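Local coordinates for protein EF0056 (Enterococcus faecalis, PDB 6ORI) that is of unknown function but, as an immunoglobulin-like part of the enterococcal surface protein, probably contributes to biofilm formation at the cell surface, at residues K301-A306 with T327-F332; V342-Q347 with F377-S382. All coordinates share one frame; numbering follows the deposited sequence.

Contact 1. Residues K301-A306 with T327-F332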
loop_
_atom_site.group_PDB
_atom_site.type_symbol
_atom_site.label_atom_id
_atom_site.label_comp_id
_atom_site.label_asym_id
_atom_site.label_seq_id
_atom_site.Cartn_x
_atom_site.Cartn_y
_atom_site.Cartn_z
ATOM N N LYS A 301 5.981 18.741 -8.210
ATOM C CA LYS A 301 6.589 17.988 -9.303
ATOM C C LYS A 301 8.093 18.176 -9.291
ATOM O O LYS A 301 8.577 19.311 -9.213
ATOM C CB LYS A 301 6.032 18.411 -10.660
ATOM C CG LYS A 301 6.646 17.642 -11.806
ATOM C CD LYS A 301 6.014 18.057 -13.128
ATOM C CE LYS A 301 6.652 17.370 -14.292
ATOM N NZ LYS A 301 7.635 18.292 -14.892
ATOM N N VAL A 302 8.825 17.065 -9.322
ATOM C CA VAL A 302 10.271 17.107 -9.300
ATOM C C VAL A 302 10.919 16.534 -10.548
ATOM O O VAL A 302 12.109 16.776 -10.764
ATOM C CB VAL A 302 10.839 16.421 -8.052
ATOM C CG1 VAL A 302 10.460 17.206 -6.806
ATOM C CG2 VAL A 302 10.399 14.966 -7.946
ATOM N N ALA A 303 10.187 15.800 -11.370
ATOM C CA ALA A 303 10.756 15.275 -12.614
ATOM C C ALA A 303 9.728 14.822 -13.598
ATOM O O ALA A 303 8.633 14.401 -13.221
ATOM C CB ALA A 303 11.682 14.112 -12.328
ATOM N N ASP A 304 10.094 14.896 -14.869
ATOM C CA ASP A 304 9.442 14.168 -15.950
ATOM C C ASP A 304 10.115 12.814 -16.041
ATOM O O ASP A 304 11.342 12.750 -16.066
ATOM C CB ASP A 304 9.654 14.904 -17.271
ATOM C CG ASP A 304 8.963 16.242 -17.312
ATOM O OD1 ASP A 304 7.744 16.302 -17.024
ATOM O OD2 ASP A 304 9.648 17.234 -17.640
ATOM N N LEU A 305 9.328 11.749 -16.102
ATOM C CA LEU A 305 9.821 10.371 -16.154
ATOM C C LEU A 305 9.538 9.705 -17.481
ATOM O O LEU A 305 8.612 10.102 -18.213
ATOM C CB LEU A 305 9.141 9.549 -15.063
ATOM C CG LEU A 305 9.397 10.032 -13.638
ATOM C CD1 LEU A 305 8.648 9.116 -12.667
ATOM C CD2 LEU A 305 10.870 10.091 -13.279
ATOM N N ALA A 306 10.299 8.656 -17.783
ATOM C CA ALA A 306 10.061 7.832 -18.962
ATOM C C ALA A 306 9.749 6.403 -18.571
ATOM O O ALA A 306 10.070 5.949 -17.462
ATOM C CB ALA A 306 11.287 7.850 -19.846
ATOM N N THR A 327 17.944 13.256 -2.822
ATOM C CA THR A 327 17.034 14.011 -1.953
ATOM C C THR A 327 16.360 15.166 -2.717
ATOM O O THR A 327 15.396 15.749 -2.211
ATOM C CB THR A 327 17.707 14.572 -0.688
ATOM O OG1 THR A 327 18.631 15.617 -1.031
ATOM C CG2 THR A 327 18.406 13.477 0.080
ATOM N N LYS A 328 16.824 15.496 -3.918
ATOM C CA LYS A 328 16.145 16.484 -4.754
ATOM C C LYS A 328 14.823 15.912 -5.296
ATOM O O LYS A 328 13.903 16.668 -5.642
ATOM C CB LYS A 328 17.048 16.912 -5.906
ATOM C CG LYS A 328 18.231 17.754 -5.465
ATOM C CD LYS A 328 19.005 18.279 -6.669
ATOM C CE LYS A 328 20.380 17.660 -6.762
ATOM N NZ LYS A 328 20.985 17.796 -8.120
ATOM N N LEU A 329 14.739 14.586 -5.401
ATOM C CA LEU A 329 13.556 13.941 -5.984
ATOM C C LEU A 329 12.643 13.285 -4.957
ATOM O O LEU A 329 11.427 13.179 -5.176
ATOM C CB LEU A 329 13.943 12.881 -6.994
ATOM C CG LEU A 329 14.860 13.302 -8.129
ATOM C CD1 LEU A 329 15.032 12.187 -9.113
ATOM C CD2 LEU A 329 14.337 14.547 -8.840
ATOM N N ILE A 330 13.226 12.810 -3.861
ATOM C CA ILE A 330 12.477 12.069 -2.844
ATOM C C ILE A 330 12.723 12.715 -1.491
ATOM O O ILE A 330 13.863 12.979 -1.145
ATOM C CB ILE A 330 12.928 10.597 -2.785
ATOM C CG1 ILE A 330 12.624 9.871 -4.101
ATOM C CG2 ILE A 330 12.321 9.860 -1.576
ATOM C CD1 ILE A 330 13.233 8.447 -4.202
ATOM N N ASP A 331 11.653 12.946 -0.728
ATOM C CA ASP A 331 11.801 13.398 0.645
ATOM C C ASP A 331 11.958 12.129 1.488
ATOM O O ASP A 331 10.999 11.399 1.740
ATOM C CB ASP A 331 10.620 14.255 1.096
ATOM C CG ASP A 331 10.863 14.899 2.449
ATOM O OD1 ASP A 331 11.571 14.311 3.284
ATOM O OD2 ASP A 331 10.344 16.010 2.686
ATOM N N PHE A 332 13.186 11.855 1.894
ATOM C CA PHE A 332 13.489 10.659 2.670
ATOM C C PHE A 332 13.168 10.812 4.149
ATOM O O PHE A 332 13.408 9.882 4.919
ATOM C CB PHE A 332 14.963 10.294 2.527
ATOM C CG PHE A 332 15.303 9.576 1.247
ATOM C CD1 PHE A 332 15.243 8.198 1.165
ATOM C CD2 PHE A 332 15.701 10.291 0.126
ATOM C CE1 PHE A 332 15.574 7.541 -0.002
ATOM C CE2 PHE A 332 16.016 9.622 -1.039
ATOM C CZ PHE A 332 15.936 8.249 -1.086
#

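Contact 2. Residues V342-Q347 with F377-S382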
loop_
_atom_site.group_PDB
_atom_site.type_symbol
_atom_site.label_atom_id
_atom_site.label_comp_id
_atom_site.label_asym_id
_atom_site.label_seq_id
_atom_site.Cartn_x
_atom_site.Cartn_y
_atom_site.Cartn_z
ATOM N N VAL A 342 6.688 8.299 -2.344
ATOM C CA VAL A 342 7.139 8.676 -3.689
ATOM C C VAL A 342 5.910 8.554 -4.551
ATOM O O VAL A 342 5.281 7.507 -4.574
ATOM C CB VAL A 342 8.248 7.721 -4.177
ATOM C CG1 VAL A 342 8.709 8.087 -5.585
ATOM C CG2 VAL A 342 9.435 7.743 -3.198
ATOM N N ARG A 343 5.557 9.617 -5.257
ATOM C CA ARG A 343 4.323 9.636 -6.032
ATOM C C ARG A 343 4.620 9.679 -7.527
ATOM O O ARG A 343 5.416 10.519 -7.995
ATOM C CB ARG A 343 3.461 10.828 -5.597
ATOM C CG ARG A 343 2.259 11.044 -6.497
ATOM C CD ARG A 343 1.297 12.008 -5.855
ATOM N NE ARG A 343 0.750 11.431 -4.631
ATOM C CZ ARG A 343 0.292 12.113 -3.586
ATOM N NH1 ARG A 343 0.307 13.430 -3.580
ATOM N NH2 ARG A 343 -0.158 11.458 -2.520
ATOM N N TYR A 344 3.954 8.808 -8.283
ATOM C CA TYR A 344 4.021 8.800 -9.732
ATOM C C TYR A 344 2.652 9.103 -10.302
ATOM O O TYR A 344 1.624 8.525 -9.876
ATOM C CB TYR A 344 4.520 7.442 -10.229
ATOM C CG TYR A 344 5.856 7.061 -9.659
ATOM C CD1 TYR A 344 7.009 7.728 -10.054
ATOM C CD2 TYR A 344 5.985 6.021 -8.756
ATOM C CE1 TYR A 344 8.216 7.415 -9.558
ATOM C CE2 TYR A 344 7.225 5.687 -8.237
ATOM C CZ TYR A 344 8.333 6.375 -8.661
ATOM O OH TYR A 344 9.593 6.112 -8.212
ATOM N N VAL A 345 2.604 10.036 -11.240
ATOM C CA VAL A 345 1.367 10.457 -11.879
ATOM C C VAL A 345 1.378 9.975 -13.333
ATOM O O VAL A 345 2.170 10.471 -14.142
ATOM C CB VAL A 345 1.231 11.978 -11.820
ATOM C CG1 VAL A 345 -0.052 12.413 -12.473
ATOM C CG2 VAL A 345 1.311 12.494 -10.387
ATOM N N LEU A 346 0.511 9.025 -13.656
ATOM C CA LEU A 346 0.446 8.417 -14.987
ATOM C C LEU A 346 -0.698 9.071 -15.718
ATOM O O LEU A 346 -1.849 8.713 -15.511
ATOM C CB LEU A 346 0.189 6.904 -14.881
ATOM C CG LEU A 346 1.067 6.099 -13.912
ATOM C CD1 LEU A 346 0.680 4.640 -13.918
ATOM C CD2 LEU A 346 2.514 6.230 -14.285
ATOM N N GLN A 347 -0.393 10.038 -16.562
ATOM C CA GLN A 347 -1.421 10.742 -17.305
ATOM C C GLN A 347 -1.993 9.847 -18.382
ATOM O O GLN A 347 -1.262 9.224 -19.136
ATOM C CB GLN A 347 -0.836 12.002 -17.924
ATOM C CG GLN A 347 -0.187 12.931 -16.892
ATOM C CD GLN A 347 0.003 14.337 -17.407
ATOM O OE1 GLN A 347 0.180 14.552 -18.606
ATOM N NE2 GLN A 347 -0.039 15.309 -16.500
ATOM N N PHE A 377 0.758 -2.760 -10.744
ATOM C CA PHE A 377 1.801 -1.745 -10.673
ATOM C C PHE A 377 2.827 -2.112 -9.607
ATOM O O PHE A 377 2.479 -2.588 -8.540
ATOM C CB PHE A 377 1.203 -0.381 -10.337
ATOM C CG PHE A 377 0.093 0.026 -11.255
ATOM C CD1 PHE A 377 -1.203 -0.340 -10.995
ATOM C CD2 PHE A 377 0.352 0.738 -12.404
ATOM C CE1 PHE A 377 -2.205 0.021 -11.837
ATOM C CE2 PHE A 377 -0.668 1.091 -13.246
ATOM C CZ PHE A 377 -1.944 0.735 -12.963
ATOM N N ASP A 378 4.096 -1.831 -9.859
ATOM C CA ASP A 378 5.148 -2.134 -8.883
ATOM C C ASP A 378 6.037 -0.918 -8.710
ATOM O O ASP A 378 6.157 -0.096 -9.618
ATOM C CB ASP A 378 5.999 -3.305 -9.368
ATOM C CG ASP A 378 5.165 -4.480 -9.841
ATOM O OD1 ASP A 378 4.827 -5.333 -9.005
ATOM O OD2 ASP A 378 4.810 -4.536 -11.039
ATOM N N SER A 379 6.683 -0.822 -7.560
ATOM C CA SER A 379 7.652 0.236 -7.314
ATOM C C SER A 379 8.672 -0.265 -6.316
ATOM O O SER A 379 8.347 -1.055 -5.431
ATOM C CB SER A 379 6.980 1.489 -6.784
ATOM O OG SER A 379 6.000 1.952 -7.681
ATOM N N TRP A 380 9.912 0.196 -6.438
ATOM C CA TRP A 380 10.952 -0.212 -5.509
ATOM C C TRP A 380 12.114 0.746 -5.601
ATOM O O TRP A 380 12.242 1.478 -6.594
ATOM C CB TRP A 380 11.422 -1.661 -5.762
ATOM C CG TRP A 380 12.114 -1.909 -7.096
ATOM C CD1 TRP A 380 13.464 -2.018 -7.327
ATOM C CD2 TRP A 380 11.477 -2.100 -8.371
ATOM N NE1 TRP A 380 13.700 -2.251 -8.667
ATOM C CE2 TRP A 380 12.502 -2.301 -9.327
ATOM C CE3 TRP A 380 10.147 -2.098 -8.802
ATOM C CZ2 TRP A 380 12.227 -2.508 -10.674
ATOM C CZ3 TRP A 380 9.884 -2.289 -10.136
ATOM C CH2 TRP A 380 10.919 -2.487 -11.054
ATOM N N LEU A 381 12.975 0.751 -4.589
ATOM C CA LEU A 381 14.256 1.446 -4.693
ATOM C C LEU A 381 15.333 0.435 -4.997
ATOM O O LEU A 381 15.272 -0.705 -4.512
ATOM C CB LEU A 381 14.580 2.186 -3.389
ATOM C CG LEU A 381 13.545 3.212 -2.915
ATOM C CD1 LEU A 381 14.081 3.964 -1.719
ATOM C CD2 LEU A 381 13.133 4.187 -3.987
ATOM N N SER A 382 16.331 0.847 -5.771
ATOM C CA SER A 382 17.480 -0.003 -6.055
ATOM C C SER A 382 18.738 0.794 -5.854
ATOM O O SER A 382 18.719 2.043 -5.871
ATOM C CB SER A 382 17.425 -0.579 -7.460
ATOM O OG SER A 382 17.428 0.463 -8.408
HETATM O O HOH W 1 9.968 4.065 -6.509
#

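Contact 1. Residues K301-A306 with T327-F332
Val-302 and Leu-329 carry this contact about equally, with the Val-302 side chain directed at the backbone of Lys-328 and Leu-329. Just before it, Lys-301 turns away from the loop. Its NZ bridges to OD1 of Asp-304 at 2.9 Å, meeting the carboxylate from above its plane. The two methyls of Val-302 divide the work. CG2 lies between the backbone N and the carbonyl carbon (chi1 -66° for CG1), and this puts it 3.5 Å from the carbonyl O of Leu-329. CG1 sits 3.7 Å from the carbonyl O of Lys-328. These are apolar contacts against carbonyl oxygens, not bonds. The leucine answers with one branch: CD2 of Leu-329 comes up to Val-302, 3.7 Å from its carbonyl O and 4.0 Å from its CB. Ala-303 adds its CB to the same methyl, more loosely, at 4.4 Å from Leu-329 CD2. Two successive residues can both serve the loop because Val-302 and Ala-303 both pair with Met-282, forming a classic beta bulge. The side chain of Lys-328 leads away from the strand to a salt bridge with Asp-323. Strand 300-304 is one of the two edge strands of its five-stranded sheet, next to strand 277-284. The loop between strands 318-322 and 340-348 packs beside it, and Ile-321 of strand 318-322 touches both Ala-303 and Leu-329.

Contact 2. Residues V342-Q347 with F377-S382
Leu-346 and Phe-377 meet through one methyl and the CD2-CE2 bond of the ring. CD1 of Leu-346 lies 3.9 Å from CE2 and 4.2 Å from CD2 of Phe-377, coming at the ring obliquely. The two side chains slide past each other in opposite directions. Further along the strands, Tyr-344 faces Ser-379. CE2 of Tyr-344 is 4.0 Å from OG of Ser-379, again an oblique approach. The phenol extends farther. Its OH is 2.7 Å from a water lying in the ring plane at the edge, and that water donates a weak bond to the carbonyl O of Trp-380, 3.4 Å away. A single water thus links the phenol weakly to the facing strand; the Trp-380 carbonyl O also accepts a bond from Asn-266. CG of Tyr-344 stands anti to the carbonyl carbon (chi1 -57°), and the ring projects across the gap between the sheets. Ser-379 has its OG turned back to its own strand, with a weak bond to the carbonyl O of Asp-378 at 2.8 Å. Around this shell, Tyr-267 meets the Tyr-344 ring with planes at about 45°. Ile-269 packs on Leu-346, and Leu-242 on Phe-377. Strands 340-348 and 375-382 belong to different sheets, facing each other as in a beta sandwich of immunoglobulin type. They meet here mainly by apolar packing, so polar linkage across the gap is slight.

In the fold
Contact 1 lies at the border of the sandwich and contact 2 in its interior, with centres about 11 Å apart. Both reach the five-stranded sheet, through strands 300-304 and 340-348. They join directly. Leu-305 CD1 packs against Tyr-344 CD1 at 3.4 Å, and Ile-330 CG2 against Val-342 CG2 at 3.9 Å. Phe-332 CE1 comes to 4.2 Å from Leu-381 CD1, so the loop also touches the facing sheet. Residues of contact 1 that take little part in it therefore extend the core around contact 2. The bound calcium ion is separate, held by Ser-162, Gly-372, Asp-374, Leu-400 and Asp-402. The side chain of Phe-377 is about 12 Å from it.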